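Local coordinates for uncharacterized protein (Vibrio parahaemolyticus, PDB 1ZBP), which is of unknown function but belongs to the ImpE family, with a helical N-terminal part joined to a beta-rich C-terminal part, at residues A80-L94 with Y155-P169. Sequence-based numbering, arbitrary orientation.
Sequences ARKDFAQGAATAKVL and YIELFSTAGNYFLVP
Residues 91-92 run parallel to strand 165-169 as a loosely bonded edge: Ala-91 N meets Tyr-165 O at 3.0 Å and 173°, whereas the bond from Val-93 N to Leu-167 O is weak. Tyr-165 O also accepts from Thr-90 OG1, which lies above the carbonyl plane, so two donors grip this oxygen. The end of the preceding helix lies against the same strand: the axes of helix 80-84 and strand 165-169 approach to 9.1 Å, their N-to-C directions 58° apart. Tyr-165 carries most of the side-chain contact between them. Arg-81 CB sits over the centre of the Tyr-165 ring, 3.5 Å from the centroid and 3° off the normal, a CH-pi contact, while the ring turns an edge to the face of Phe-84 in an offset edge-to-face pair. A chi1 near trans and a chain extended to NE carry Arg-81 across that tyrosine face to grip Glu-157 side-on. Arg-81 NE lies 2.8 Å from Glu-157 OE1, reaching it from above the carboxylate plane, and NH2 bonds to OE2 on its syn side. Tyr-165 OH donates to the anti lone pair of Glu-157 OE1 at 2.7 Å, and Lys-241 NZ forms a further salt bridge to Glu-157 OE2; two cations beside this buried carboxylate would be expected to stabilise its charge. Further along, Leu-167 CD1 meets Phe-84 CZ at 3.6 Å, and Ala-91 CB covers one face of the Phe-166 ring while Val-93 CG2 touches its edge. The chain leaving helix 65-84 thus loosely extends the beta hairpin 155-169, whose turn at 160-163 is type I, into a small mixed sheet, linking that helix to the beta-rich part of this ImpE-family protein.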
loop_
_atom_site.group_PDB
_atom_site.type_symbol
_atom_site.label_atom_id
_atom_site.label_comp_id
_atom_site.label_asym_id
_atom_site.label_seq_id
_atom_site.Cartn_x
_atom_site.Cartn_y
_atom_site.Cartn_z
ATOM N N ALA A 80 -5.675 1.113 9.459
ATOM C CA ALA A 80 -5.508 -0.233 10.010
ATOM C C ALA A 80 -4.118 -0.787 9.643
ATOM O O ALA A 80 -3.516 -1.542 10.416
ATOM C CB ALA A 80 -6.616 -1.171 9.500
ATOM N N ARG A 81 -3.614 -0.406 8.469
ATOM C CA ARG A 81 -2.302 -0.854 8.014
ATOM C C ARG A 81 -1.198 -0.185 8.815
ATOM O O ARG A 81 -0.219 -0.825 9.197
ATOM C CB ARG A 81 -2.129 -0.556 6.516
ATOM C CG ARG A 81 -0.707 -0.660 5.979
ATOM C CD ARG A 81 -0.757 -0.389 4.494
ATOM N NE ARG A 81 0.515 -0.521 3.804
ATOM C CZ ARG A 81 1.230 0.505 3.354
ATOM N NH1 ARG A 81 0.803 1.753 3.538
ATOM N NH2 ARG A 81 2.354 0.284 2.671
ATOM N N LYS A 82 -1.338 1.110 9.061
ATOM C CA LYS A 82 -0.314 1.796 9.833
ATOM C C LYS A 82 -0.307 1.188 11.228
ATOM O O LYS A 82 0.735 1.105 11.874
ATOM C CB LYS A 82 -0.597 3.296 9.916
ATOM C CG LYS A 82 0.583 4.096 10.438
ATOM C CD LYS A 82 0.373 5.597 10.274
ATOM C CE LYS A 82 -0.308 6.207 11.482
ATOM N NZ LYS A 82 -0.404 7.686 11.333
ATOM N N ASP A 83 -1.471 0.740 11.690
ATOM C CA ASP A 83 -1.535 0.131 13.009
ATOM C C ASP A 83 -1.024 -1.302 12.985
ATOM O O ASP A 83 -0.354 -1.746 13.920
ATOM C CB ASP A 83 -2.958 0.187 13.568
ATOM C CG ASP A 83 -3.408 1.609 13.850
ATOM O OD1 ASP A 83 -2.567 2.406 14.310
ATOM O OD2 ASP A 83 -4.596 1.923 13.628
ATOM N N PHE A 84 -1.326 -2.024 11.914
ATOM C CA PHE A 84 -0.864 -3.394 11.809
ATOM C C PHE A 84 0.657 -3.476 11.942
ATOM O O PHE A 84 1.204 -4.517 12.306
ATOM C CB PHE A 84 -1.315 -4.008 10.485
ATOM C CG PHE A 84 -0.742 -5.362 10.230
ATOM C CD1 PHE A 84 0.405 -5.506 9.461
ATOM C CD2 PHE A 84 -1.314 -6.488 10.806
ATOM C CE1 PHE A 84 0.974 -6.753 9.270
ATOM C CE2 PHE A 84 -0.753 -7.741 10.622
ATOM C CZ PHE A 84 0.394 -7.878 9.853
ATOM N N ALA A 85 1.340 -2.373 11.657
ATOM C CA ALA A 85 2.796 -2.340 11.763
ATOM C C ALA A 85 3.238 -2.621 13.210
ATOM O O ALA A 85 4.420 -2.513 13.533
ATOM C CB ALA A 85 3.324 -0.977 11.297
ATOM N N GLN A 86 2.271 -2.982 14.058
ATOM C CA GLN A 86 2.489 -3.320 15.462
ATOM C C GLN A 86 1.397 -4.273 15.985
ATOM O O GLN A 86 1.685 -5.421 16.331
ATOM C CB GLN A 86 2.536 -2.054 16.325
ATOM C CG GLN A 86 3.751 -1.156 16.059
ATOM C CD GLN A 86 3.411 0.090 15.245
ATOM O OE1 GLN A 86 2.557 0.047 14.360
ATOM N NE2 GLN A 86 4.099 1.203 15.529
ATOM N N GLY A 87 0.147 -3.809 16.030
ATOM C CA GLY A 87 -0.948 -4.641 16.518
ATOM C C GLY A 87 -1.825 -5.268 15.443
ATOM O O GLY A 87 -1.762 -4.880 14.281
ATOM N N ALA A 88 -2.652 -6.236 15.825
ATOM C CA ALA A 88 -3.526 -6.915 14.867
ATOM C C ALA A 88 -4.705 -6.043 14.442
ATOM O O ALA A 88 -5.524 -5.650 15.271
ATOM C CB ALA A 88 -4.041 -8.229 15.457
ATOM N N ALA A 89 -4.789 -5.760 13.144
ATOM C CA ALA A 89 -5.855 -4.934 12.587
ATOM C C ALA A 89 -5.979 -5.199 11.090
ATOM O O ALA A 89 -6.447 -4.348 10.338
ATOM C CB ALA A 89 -5.547 -3.461 12.825
ATOM N N THR A 90 -5.568 -6.390 10.669
ATOM C CA THR A 90 -5.603 -6.761 9.262
ATOM C C THR A 90 -6.327 -8.088 9.007
ATOM O O THR A 90 -6.316 -8.992 9.845
ATOM C CB THR A 90 -4.167 -6.876 8.718
ATOM O OG1 THR A 90 -4.193 -6.964 7.291
ATOM C CG2 THR A 90 -3.500 -8.126 9.261
ATOM N N ALA A 91 -6.945 -8.202 7.840
ATOM C CA ALA A 91 -7.650 -9.422 7.472
ATOM C C ALA A 91 -6.850 -10.120 6.381
ATOM O O ALA A 91 -7.090 -9.909 5.193
ATOM C CB ALA A 91 -9.049 -9.090 6.964
ATOM N N LYS A 92 -5.892 -10.947 6.777
ATOM C CA LYS A 92 -5.089 -11.650 5.794
ATOM C C LYS A 92 -5.656 -12.989 5.360
ATOM O O LYS A 92 -5.911 -13.869 6.177
ATOM C CB LYS A 92 -3.676 -11.847 6.313
ATOM C CG LYS A 92 -3.621 -12.402 7.695
ATOM C CD LYS A 92 -2.192 -12.492 8.107
ATOM C CE LYS A 92 -1.434 -13.422 7.178
ATOM N NZ LYS A 92 -0.000 -13.534 7.584
ATOM N N VAL A 93 -5.826 -13.123 4.048
ATOM C CA VAL A 93 -6.366 -14.319 3.421
ATOM C C VAL A 93 -5.217 -15.243 3.073
ATOM O O VAL A 93 -5.163 -15.784 1.965
ATOM C CB VAL A 93 -7.110 -13.969 2.112
ATOM C CG1 VAL A 93 -7.932 -15.159 1.639
ATOM C CG2 VAL A 93 -7.989 -12.754 2.333
ATOM N N LEU A 94 -4.288 -15.415 4.006
ATOM C CA LEU A 94 -3.140 -16.277 3.752
ATOM C C LEU A 94 -3.611 -17.715 3.517
ATOM O O LEU A 94 -3.059 -18.435 2.671
ATOM C CB LEU A 94 -2.159 -16.219 4.928
ATOM C CG LEU A 94 -2.154 -17.402 5.899
ATOM C CD1 LEU A 94 -1.250 -18.503 5.337
ATOM C CD2 LEU A 94 -1.663 -16.946 7.264
ATOM N N TYR A 155 3.691 -11.334 0.083
ATOM C CA TYR A 155 2.341 -10.776 0.228
ATOM C C TYR A 155 2.137 -9.450 -0.499
ATOM O O TYR A 155 3.079 -8.697 -0.704
ATOM C CB TYR A 155 2.020 -10.527 1.708
ATOM C CG TYR A 155 1.776 -11.767 2.522
ATOM C CD1 TYR A 155 0.481 -12.198 2.793
ATOM C CD2 TYR A 155 2.844 -12.525 3.020
ATOM C CE1 TYR A 155 0.251 -13.342 3.534
ATOM C CE2 TYR A 155 2.617 -13.675 3.763
ATOM C CZ TYR A 155 1.320 -14.079 4.017
ATOM O OH TYR A 155 1.088 -15.238 4.738
ATOM N N ILE A 156 0.904 -9.182 -0.912
ATOM C CA ILE A 156 0.595 -7.901 -1.518
ATOM C C ILE A 156 -0.416 -7.307 -0.556
ATOM O O ILE A 156 -1.013 -8.027 0.271
ATOM C CB ILE A 156 -0.051 -7.993 -2.925
ATOM C CG1 ILE A 156 -1.282 -8.896 -2.888
ATOM C CG2 ILE A 156 0.976 -8.428 -3.952
ATOM C CD1 ILE A 156 -2.203 -8.684 -4.070
ATOM N N GLU A 157 -0.596 -5.996 -0.645
ATOM C CA GLU A 157 -1.527 -5.298 0.236
ATOM C C GLU A 157 -2.722 -4.759 -0.563
ATOM O O GLU A 157 -2.599 -4.370 -1.728
ATOM C CB GLU A 157 -0.814 -4.139 0.930
ATOM C CG GLU A 157 0.478 -4.525 1.664
ATOM C CD GLU A 157 1.070 -3.358 2.465
ATOM O OE1 GLU A 157 0.908 -3.311 3.699
ATOM O OE2 GLU A 157 1.715 -2.477 1.868
ATOM N N LEU A 158 -3.889 -4.749 0.056
ATOM C CA LEU A 158 -5.073 -4.255 -0.620
ATOM C C LEU A 158 -5.916 -3.506 0.367
ATOM O O LEU A 158 -5.959 -3.854 1.535
ATOM C CB LEU A 158 -5.893 -5.414 -1.207
ATOM C CG LEU A 158 -5.295 -6.229 -2.367
ATOM C CD1 LEU A 158 -6.078 -7.525 -2.551
ATOM C CD2 LEU A 158 -5.319 -5.395 -3.652
ATOM N N PHE A 159 -6.565 -2.454 -0.108
ATOM C CA PHE A 159 -7.480 -1.680 0.713
ATOM C C PHE A 159 -8.831 -1.984 0.058
ATOM O O PHE A 159 -9.079 -1.561 -1.059
ATOM C CB PHE A 159 -7.168 -0.182 0.625
ATOM C CG PHE A 159 -5.877 0.215 1.291
ATOM C CD1 PHE A 159 -5.274 -0.613 2.237
ATOM C CD2 PHE A 159 -5.297 1.439 1.017
ATOM C CE1 PHE A 159 -4.116 -0.228 2.897
ATOM C CE2 PHE A 159 -4.135 1.836 1.674
ATOM C CZ PHE A 159 -3.540 0.997 2.623
ATOM N N SER A 160 -9.689 -2.737 0.736
ATOM C CA SER A 160 -10.991 -3.088 0.180
ATOM C C SER A 160 -11.962 -1.916 0.224
ATOM O O SER A 160 -11.770 -0.958 0.985
ATOM C CB SER A 160 -11.600 -4.255 0.946
ATOM O OG SER A 160 -11.900 -3.883 2.266
ATOM N N THR A 161 -13.004 -2.003 -0.593
ATOM C CA THR A 161 -14.027 -0.966 -0.667
ATOM C C THR A 161 -14.649 -0.710 0.703
ATOM O O THR A 161 -14.809 0.434 1.109
ATOM C CB THR A 161 -15.149 -1.356 -1.664
ATOM O OG1 THR A 161 -14.595 -1.545 -2.978
ATOM C CG2 THR A 161 -16.205 -0.263 -1.728
ATOM N N ALA A 162 -14.994 -1.771 1.418
ATOM C CA ALA A 162 -15.587 -1.599 2.735
ATOM C C ALA A 162 -14.661 -0.830 3.672
ATOM O O ALA A 162 -15.102 -0.274 4.672
ATOM C CB ALA A 162 -15.941 -2.955 3.348
ATOM N N GLY A 163 -13.372 -0.793 3.355
ATOM C CA GLY A 163 -12.444 -0.075 4.213
ATOM C C GLY A 163 -11.612 -0.989 5.085
ATOM O O GLY A 163 -11.182 -0.601 6.166
ATOM N N ASN A 164 -11.403 -2.213 4.617
ATOM C CA ASN A 164 -10.591 -3.197 5.327
ATOM C C ASN A 164 -9.222 -3.359 4.653
ATOM O O ASN A 164 -9.110 -3.337 3.421
ATOM C CB ASN A 164 -11.293 -4.552 5.346
ATOM C CG ASN A 164 -12.485 -4.585 6.290
ATOM O OD1 ASN A 164 -13.586 -4.964 5.894
ATOM N ND2 ASN A 164 -12.264 -4.199 7.550
ATOM N N TYR A 165 -8.188 -3.510 5.477
ATOM C CA TYR A 165 -6.806 -3.711 5.037
ATOM C C TYR A 165 -6.553 -5.213 4.885
ATOM O O TYR A 165 -6.669 -5.975 5.856
ATOM C CB TYR A 165 -5.856 -3.113 6.080
ATOM C CG TYR A 165 -4.400 -3.518 5.952
ATOM C CD1 TYR A 165 -3.712 -3.392 4.737
ATOM C CD2 TYR A 165 -3.695 -4.011 7.057
ATOM C CE1 TYR A 165 -2.354 -3.748 4.629
ATOM C CE2 TYR A 165 -2.351 -4.372 6.956
ATOM C CZ TYR A 165 -1.687 -4.240 5.745
ATOM O OH TYR A 165 -0.365 -4.615 5.653
ATOM N N PHE A 166 -6.224 -5.638 3.668
ATOM C CA PHE A 166 -5.959 -7.053 3.381
ATOM C C PHE A 166 -4.498 -7.367 3.043
ATOM O O PHE A 166 -3.821 -6.585 2.382
ATOM C CB PHE A 166 -6.818 -7.541 2.205
ATOM C CG PHE A 166 -8.231 -7.896 2.574
ATOM C CD1 PHE A 166 -9.169 -6.902 2.869
ATOM C CD2 PHE A 166 -8.639 -9.236 2.589
ATOM C CE1 PHE A 166 -10.500 -7.240 3.166
ATOM C CE2 PHE A 166 -9.956 -9.589 2.882
ATOM C CZ PHE A 166 -10.901 -8.586 3.173
ATOM N N LEU A 167 -4.039 -8.526 3.506
ATOM C CA LEU A 167 -2.701 -9.034 3.242
ATOM C C LEU A 167 -2.959 -10.336 2.506
ATOM O O LEU A 167 -3.457 -11.309 3.087
ATOM C CB LEU A 167 -1.938 -9.291 4.537
ATOM C CG LEU A 167 -1.046 -8.123 4.979
ATOM C CD1 LEU A 167 -0.455 -8.413 6.355
ATOM C CD2 LEU A 167 0.069 -7.908 3.955
ATOM N N VAL A 168 -2.634 -10.344 1.219
ATOM C CA VAL A 168 -2.901 -11.497 0.389
ATOM C C VAL A 168 -1.648 -12.097 -0.218
ATOM O O VAL A 168 -0.855 -11.406 -0.866
ATOM C CB VAL A 168 -3.888 -11.116 -0.730
ATOM C CG1 VAL A 168 -4.106 -12.279 -1.659
ATOM C CG2 VAL A 168 -5.207 -10.664 -0.100
ATOM N N PRO A 169 -1.445 -13.400 0.010
ATOM C CA PRO A 169 -0.297 -14.158 -0.496
ATOM C C PRO A 169 -0.208 -13.996 -2.005
ATOM O O PRO A 169 -1.196 -14.191 -2.696
ATOM C CB PRO A 169 -0.633 -15.600 -0.104
ATOM C CG PRO A 169 -1.379 -15.424 1.161
ATOM C CD PRO A 169 -2.301 -14.256 0.847
#